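Minor fimbrium subunit Mfa5 (PDB 6TO1) serves as an accessory subunit of the minor fimbriae, pili that mediate biofilm formation and adhesion to host cells and to other oral bacteria. Local coordinates at residues S565-L570 and P597-V602; I603-A606 and R610-F613. One frame throughout, in Å; residues are numbered along the deposited sequence.

Both contacts belong to the C-terminal modelled domain and reach the same mixed beta sheet, their centres about 13 Å apart. Contact 1 is a surface contact: a strand edge meets a loop without one direct hydrogen bond, burying 133 Å², and its polar groups are satisfied largely by strand 530-539. Contact 2 buries 273 Å² in a hairpin whose two strands exchange backbone hydrogen bonds; there Ile603 and Tyr611 are buried while Thr604 is exposed. The loop of contact 1 runs directly into the first hairpin strand of contact 2, and the seam continues between them: Thr601 O lies 2.9 Å from Phe613 N, a probable hydrogen bond.

Contact 1. Residues S565-L570 and P597-V602; sequences SQDFFL and PPTNTV
In the mixed beta sheet of the C-terminal modelled domain, strand 565-568 pairs antiparallel with strand 530-539, and this contact sets Asp567 and Phe569 of the 565-570 segment against Pro597 and Thr599 of the loop joining strands 592-596 and 602-604. The CA atoms of Asp567 and Thr599 are 8.5 Å apart, too far for backbone pairing, so side chains alone bridge the gap. Those of Asp567 and Thr599 come from opposite directions and meet with no hydrogen bond between them. They share a partner instead: Asp567 OD2 and Thr599 OG1 each hydrogen-bond to Tyr537 OH, while Asp567 OD1 forms a salt bridge with Arg535 NE. Arg535 also takes Pro597 O through NH1, which ties both segments to one side chain of strand 530-539. On the loop side, Thr599 OG1 is 2.8 Å from Asn600 OD1 in a hydrogen bond tilted 24° from the carbonyl plane, and Asn600 ND2 continues to Val602 O at 3.0 Å. The apolar half is small. With CG anti to the backbone N (chi1 164°), the Phe569 side chain crosses that of Pro597 at about a right angle, bringing Phe569 CE1 to 3.9 Å from Pro597 CD.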
ATOM      1  N   SER A 565       2.297  39.377 -47.460  1.00 28.15           N
ATOM      2  CA  SER A 565       2.323  38.417 -46.360  1.00 28.55           C
ATOM      3  C   SER A 565       1.107  38.557 -45.454  1.00 21.14           C
ATOM      4  O   SER A 565       0.704  39.662 -45.070  1.00 26.00           O
ATOM      5  CB  SER A 565       3.593  38.608 -45.526  1.00 32.45           C
ATOM      6  OG  SER A 565       4.749  38.346 -46.294  1.00 38.30           O
ATOM      7  N   GLN A 566       0.526  37.419 -45.089  1.00 25.54           N
ATOM      8  CA  GLN A 566      -0.525  37.421 -44.086  1.00 26.94           C
ATOM      9  C   GLN A 566      -0.017  38.088 -42.815  1.00 27.90           C
ATOM     10  O   GLN A 566       1.170  38.021 -42.491  1.00 32.48           O
ATOM     11  CB  GLN A 566      -0.980  35.984 -43.830  1.00 33.01           C
ATOM     12  CG  GLN A 566      -1.961  35.828 -42.709  1.00 33.37           C
ATOM     13  CD  GLN A 566      -1.346  35.111 -41.522  1.00 45.37           C
ATOM     14  OE1 GLN A 566      -0.834  33.998 -41.644  1.00 48.79           O
ATOM     15  NE2 GLN A 566      -1.391  35.750 -40.367  1.00 43.20           N
ATOM     16  N   ASP A 567      -0.904  38.806 -42.127  1.00 26.69           N
ATOM     17  CA  ASP A 567      -0.557  39.395 -40.840  1.00 31.30           C
ATOM     18  C   ASP A 567      -1.716  39.179 -39.873  1.00 36.83           C
ATOM     19  O   ASP A 567      -2.766  38.642 -40.236  1.00 31.90           O
ATOM     20  CB  ASP A 567      -0.175  40.885 -40.951  1.00 24.69           C
ATOM     21  CG  ASP A 567      -1.308  41.784 -41.467  1.00 40.83           C
ATOM     22  OD1 ASP A 567      -2.486  41.508 -41.226  1.00 36.82           O
ATOM     23  OD2 ASP A 567      -1.005  42.810 -42.099  1.00 37.09           O
ATOM     24  N   PHE A 568      -1.523  39.596 -38.629  1.00 27.59           N
ATOM     25  CA  PHE A 568      -2.527  39.443 -37.596  1.00 26.28           C
ATOM     26  C   PHE A 568      -3.106  40.791 -37.215  1.00 32.75           C
ATOM     27  O   PHE A 568      -2.427  41.821 -37.296  1.00 32.78           O
ATOM     28  CB  PHE A 568      -1.941  38.780 -36.348  1.00 31.09           C
ATOM     29  CG  PHE A 568      -1.575  37.359 -36.556  1.00 28.59           C
ATOM     30  CD1 PHE A 568      -0.296  37.012 -36.935  1.00 31.94           C
ATOM     31  CD2 PHE A 568      -2.517  36.351 -36.395  1.00 31.41           C
ATOM     32  CE1 PHE A 568       0.058  35.696 -37.139  1.00 33.31           C
ATOM     33  CE2 PHE A 568      -2.157  35.021 -36.603  1.00 26.07           C
ATOM     34  CZ  PHE A 568      -0.864  34.699 -36.972  1.00 36.51           C
ATOM     35  N   PHE A 569      -4.359  40.751 -36.778  1.00 24.87           N
ATOM     36  CA  PHE A 569      -5.108  41.907 -36.318  1.00 28.56           C
ATOM     37  C   PHE A 569      -5.223  41.868 -34.806  1.00 38.77           C
ATOM     38  O   PHE A 569      -5.590  40.836 -34.235  1.00 31.35           O
ATOM     39  CB  PHE A 569      -6.514  41.930 -36.930  1.00 24.71           C
ATOM     40  CG  PHE A 569      -7.484  42.858 -36.226  1.00 38.75           C
ATOM     41  CD1 PHE A 569      -7.521  44.212 -36.526  1.00 36.09           C
ATOM     42  CD2 PHE A 569      -8.370  42.367 -35.276  1.00 26.47           C
ATOM     43  CE1 PHE A 569      -8.414  45.062 -35.883  1.00 36.87           C
ATOM     44  CE2 PHE A 569      -9.255  43.208 -34.621  1.00 42.04           C
ATOM     45  CZ  PHE A 569      -9.287  44.561 -34.932  1.00 40.04           C
ATOM     46  N   LEU A 570      -4.958  43.003 -34.168  1.00 30.09           N
ATOM     47  CA  LEU A 570      -5.127  43.159 -32.726  1.00 31.26           C
ATOM     48  C   LEU A 570      -6.055  44.330 -32.445  1.00 38.68           C
ATOM     49  O   LEU A 570      -5.740  45.469 -32.823  1.00 44.01           O
ATOM     50  CB  LEU A 570      -3.764  43.368 -32.070  1.00 41.99           C
ATOM     51  CG  LEU A 570      -3.632  42.957 -30.613  1.00 41.94           C
ATOM     52  CD1 LEU A 570      -3.900  41.473 -30.439  1.00 39.49           C
ATOM     53  CD2 LEU A 570      -2.247  43.313 -30.091  1.00 51.30           C
ATOM     54  N   PRO A 597      -9.696  46.101 -40.505  1.00 28.15           N
ATOM     55  CA  PRO A 597      -9.325  46.738 -41.766  1.00 33.57           C
ATOM     56  C   PRO A 597      -8.082  46.092 -42.346  1.00 24.60           C
ATOM     57  O   PRO A 597      -7.270  45.506 -41.616  1.00 25.41           O
ATOM     58  CB  PRO A 597      -9.048  48.185 -41.332  1.00 23.46           C
ATOM     59  CG  PRO A 597      -8.294  47.974 -40.023  1.00 31.13           C
ATOM     60  CD  PRO A 597      -8.895  46.666 -39.398  1.00 28.30           C
ATOM     61  N   PRO A 598      -7.869  46.203 -43.655  1.00 23.97           N
ATOM     62  CA  PRO A 598      -6.572  45.800 -44.210  1.00 22.75           C
ATOM     63  C   PRO A 598      -5.476  46.753 -43.738  1.00 24.46           C
ATOM     64  O   PRO A 598      -5.722  47.927 -43.447  1.00 26.59           O
ATOM     65  CB  PRO A 598      -6.785  45.890 -45.727  1.00 23.40           C
ATOM     66  CG  PRO A 598      -7.836  46.953 -45.885  1.00 22.42           C
ATOM     67  CD  PRO A 598      -8.727  46.900 -44.643  1.00 24.16           C
ATOM     68  N   THR A 599      -4.255  46.239 -43.638  1.00 27.72           N
ATOM     69  CA  THR A 599      -3.154  47.122 -43.265  1.00 27.93           C
ATOM     70  C   THR A 599      -2.919  48.187 -44.329  1.00 33.81           C
ATOM     71  O   THR A 599      -2.479  49.292 -44.008  1.00 30.64           O
ATOM     72  CB  THR A 599      -1.875  46.335 -43.021  1.00 29.44           C
ATOM     73  OG1 THR A 599      -1.548  45.537 -44.158  1.00 46.96           O
ATOM     74  CG2 THR A 599      -2.079  45.442 -41.829  1.00 26.94           C
ATOM     75  N   ASN A 600      -3.200  47.883 -45.588  1.00 29.74           N
ATOM     76  CA  ASN A 600      -3.050  48.887 -46.632  1.00 30.57           C
ATOM     77  C   ASN A 600      -4.071  48.634 -47.724  1.00 32.05           C
ATOM     78  O   ASN A 600      -4.544  47.518 -47.902  1.00 25.50           O
ATOM     79  CB  ASN A 600      -1.657  48.892 -47.253  1.00 26.71           C
ATOM     80  CG  ASN A 600      -1.108  47.518 -47.460  1.00 43.00           C
ATOM     81  OD1 ASN A 600      -1.397  46.596 -46.700  1.00 56.36           O
ATOM     82  ND2 ASN A 600      -0.295  47.365 -48.481  1.00 44.48           N
ATOM     83  N   THR A 601      -4.391  49.688 -48.476  1.00 24.55           N
ATOM     84  CA  THR A 601      -5.359  49.585 -49.565  1.00 24.70           C
ATOM     85  C   THR A 601      -4.712  49.603 -50.940  1.00 26.55           C
ATOM     86  O   THR A 601      -5.411  49.410 -51.941  1.00 24.99           O
ATOM     87  CB  THR A 601      -6.366  50.735 -49.456  1.00 31.62           C
ATOM     88  OG1 THR A 601      -5.640  51.969 -49.389  1.00 29.98           O
ATOM     89  CG2 THR A 601      -7.196  50.565 -48.214  1.00 30.23           C
ATOM     90  N   VAL A 602      -3.407  49.814 -51.002  1.00 27.34           N
ATOM     91  CA  VAL A 602      -2.624  49.699 -52.215  1.00 25.48           C
ATOM     92  C   VAL A 602      -1.414  48.826 -51.930  1.00 26.95           C
ATOM     93  O   VAL A 602      -0.711  49.027 -50.931  1.00 30.49           O
ATOM     94  CB  VAL A 602      -2.183  51.085 -52.732  1.00 25.54           C
ATOM     95  CG1 VAL A 602      -1.234  50.912 -53.876  1.00 28.15           C
ATOM     96  CG2 VAL A 602      -3.390  51.899 -53.139  1.00 30.76           C
TER

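Contact 2. Residues I603-A606 and R610-F613; sequences ITTA and RYRF
Arg610 meets Thr604 where the two strands come closest, their CA atoms 4.3 Å apart in a non-hydrogen-bonded antiparallel pair. The arginine chain leaves with CG anti to the backbone N (chi1 -175°) and bends at chi3, -71°, which turns NE back onto the threonine: Arg610 NE donates to Thr604 OG1 over 3.1 Å, with an N-H...O angle of 155°. The hydroxyl oxygen sits at the guanidinium edge, near its plane, and Arg610 NH1 has a further partner, Tyr646 OH. The backbone adds a CA-H...O contact from Arg610 CA to Ile603 O at 3.3 Å.

Tyr611 follows, paired with Ile603 across a beta hairpin formed by strands 602-604 and 610-614. This is a hydrogen-bonded antiparallel pair: Ile603 N reaches Tyr611 O at 2.9 Å, and Tyr611 N returns to Ile603 O at 2.7 Å. Both side chains turn to the sheet face away from Thr604 and Arg610, CB to CB 4.4 Å apart, and both also pack on Tyr641 of strand 634-643. The tyrosine ring offers its edge to the hairpin, with Thr605 OG1 in its plane, 3.5 Å from Tyr611 CE2. That hydroxyl lies within hydrogen-bonding distance of two acceptors in the turn, Asp607 OD1 and Lys609 O, which must share its one proton or compete for it, and a water donates to it while also bonding Tyr611 OH, at 2.7 Å. Arg612, next in line, points its CB bond away from residues 603-606.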
ATOM      1  N   ILE A 603      -1.170  47.858 -52.805  1.00 21.94           N
ATOM      2  CA  ILE A 603      -0.021  46.970 -52.685  1.00 25.55           C
ATOM      3  C   ILE A 603       0.824  47.093 -53.939  1.00 30.89           C
ATOM      4  O   ILE A 603       0.327  46.896 -55.056  1.00 27.72           O
ATOM      5  CB  ILE A 603      -0.430  45.495 -52.473  1.00 27.27           C
ATOM      6  CG1 ILE A 603      -1.236  45.309 -51.196  1.00 27.95           C
ATOM      7  CG2 ILE A 603       0.821  44.614 -52.522  1.00 32.15           C
ATOM      8  CD1 ILE A 603      -1.992  43.961 -51.136  1.00 28.29           C
ATOM      9  N   THR A 604       2.111  47.345 -53.751  1.00 28.57           N
ATOM     10  CA  THR A 604       3.070  47.355 -54.844  1.00 28.91           C
ATOM     11  C   THR A 604       4.038  46.205 -54.642  1.00 34.38           C
ATOM     12  O   THR A 604       4.758  46.181 -53.638  1.00 32.87           O
ATOM     13  CB  THR A 604       3.842  48.672 -54.917  1.00 33.03           C
ATOM     14  OG1 THR A 604       2.934  49.771 -54.988  1.00 32.76           O
ATOM     15  CG2 THR A 604       4.747  48.665 -56.133  1.00 35.55           C
ATOM     16  N   THR A 605       4.061  45.276 -55.600  1.00 34.87           N
ATOM     17  CA  THR A 605       4.853  44.061 -55.507  1.00 35.27           C
ATOM     18  C   THR A 605       6.295  44.321 -55.937  1.00 42.78           C
ATOM     19  O   THR A 605       6.643  45.407 -56.408  1.00 36.34           O
ATOM     20  CB  THR A 605       4.231  42.955 -56.367  1.00 34.72           C
ATOM     21  OG1 THR A 605       3.775  43.488 -57.612  1.00 35.52           O
ATOM     22  CG2 THR A 605       3.066  42.328 -55.646  1.00 36.73           C
ATOM     23  N   ALA A 606       7.138  43.292 -55.770  1.00 38.28           N
ATOM     24  CA  ALA A 606       8.555  43.418 -56.106  1.00 43.20           C
ATOM     25  C   ALA A 606       8.757  43.662 -57.598  1.00 42.46           C
ATOM     26  O   ALA A 606       9.665  44.400 -57.999  1.00 46.19           O
ATOM     27  CB  ALA A 606       9.307  42.160 -55.668  1.00 44.41           C
ATOM     28  N   ARG A 610       1.249  47.120 -59.320  1.00 24.43           N
ATOM     29  CA  ARG A 610       0.478  47.742 -58.258  1.00 24.47           C
ATOM     30  C   ARG A 610      -0.952  47.223 -58.273  1.00 26.53           C
ATOM     31  O   ARG A 610      -1.541  47.023 -59.343  1.00 23.71           O
ATOM     32  CB  ARG A 610       0.476  49.261 -58.387  1.00 25.46           C
ATOM     33  CG  ARG A 610      -0.216  49.943 -57.252  1.00 32.80           C
ATOM     34  CD  ARG A 610       0.056  51.428 -57.259  1.00 30.90           C
ATOM     35  NE  ARG A 610       1.438  51.707 -56.870  1.00 32.79           N
ATOM     36  CZ  ARG A 610       2.251  52.524 -57.524  1.00 37.68           C
ATOM     37  NH1 ARG A 610       1.835  53.157 -58.609  1.00 45.60           N
ATOM     38  NH2 ARG A 610       3.489  52.703 -57.088  1.00 41.29           N
ATOM     39  N   TYR A 611      -1.499  47.016 -57.069  1.00 21.97           N
ATOM     40  CA  TYR A 611      -2.799  46.386 -56.863  1.00 22.98           C
ATOM     41  C   TYR A 611      -3.628  47.248 -55.934  1.00 23.37           C
ATOM     42  O   TYR A 611      -3.122  47.748 -54.919  1.00 23.99           O
ATOM     43  CB  TYR A 611      -2.625  44.963 -56.270  1.00 24.17           C
ATOM     44  CG  TYR A 611      -1.833  44.075 -57.173  1.00 21.05           C
ATOM     45  CD1 TYR A 611      -2.457  43.255 -58.099  1.00 25.84           C
ATOM     46  CD2 TYR A 611      -0.448  44.111 -57.164  1.00 22.81           C
ATOM     47  CE1 TYR A 611      -1.721  42.488 -58.963  1.00 27.08           C
ATOM     48  CE2 TYR A 611       0.287  43.331 -58.016  1.00 25.95           C
ATOM     49  CZ  TYR A 611      -0.352  42.539 -58.907  1.00 23.37           C
ATOM     50  OH  TYR A 611       0.381  41.769 -59.749  1.00 29.80           O
ATOM     51  N   ARG A 612      -4.912  47.411 -56.257  1.00 19.85           N
ATOM     52  CA  ARG A 612      -5.760  48.255 -55.445  1.00 18.22           C
ATOM     53  C   ARG A 612      -6.881  47.444 -54.821  1.00 21.69           C
ATOM     54  O   ARG A 612      -7.427  46.522 -55.445  1.00 21.71           O
ATOM     55  CB  ARG A 612      -6.372  49.427 -56.221  1.00 22.50           C
ATOM     56  CG  ARG A 612      -7.422  49.075 -57.261  1.00 24.77           C
ATOM     57  CD  ARG A 612      -8.779  49.500 -56.740  1.00 31.78           C
ATOM     58  NE  ARG A 612      -9.848  49.439 -57.729  1.00 39.01           N
ATOM     59  CZ  ARG A 612     -11.135  49.550 -57.428  1.00 44.42           C
ATOM     60  NH1 ARG A 612     -11.505  49.701 -56.156  1.00 37.22           N
ATOM     61  NH2 ARG A 612     -12.051  49.501 -58.393  1.00 42.45           N
ATOM     62  N   PHE A 613      -7.228  47.833 -53.605  1.00 20.25           N
ATOM     63  CA  PHE A 613      -8.236  47.133 -52.820  1.00 22.31           C
ATOM     64  C   PHE A 613      -9.605  47.223 -53.472  1.00 25.38           C
ATOM     65  O   PHE A 613     -10.044  48.292 -53.915  1.00 26.63           O
ATOM     66  CB  PHE A 613      -8.288  47.726 -51.403  1.00 22.23           C
ATOM     67  CG  PHE A 613      -9.335  47.106 -50.520  1.00 20.07           C
ATOM     68  CD1 PHE A 613      -9.081  45.888 -49.907  1.00 24.93           C
ATOM     69  CD2 PHE A 613     -10.574  47.689 -50.337  1.00 25.12           C
ATOM     70  CE1 PHE A 613     -10.038  45.284 -49.125  1.00 22.47           C
ATOM     71  CE2 PHE A 613     -11.546  47.078 -49.539  1.00 31.41           C
ATOM     72  CZ  PHE A 613     -11.256  45.866 -48.921  1.00 25.21           C
TER
HETATM   73  O   HOH W   1       2.805  40.722 -59.127  1.00 40.58           O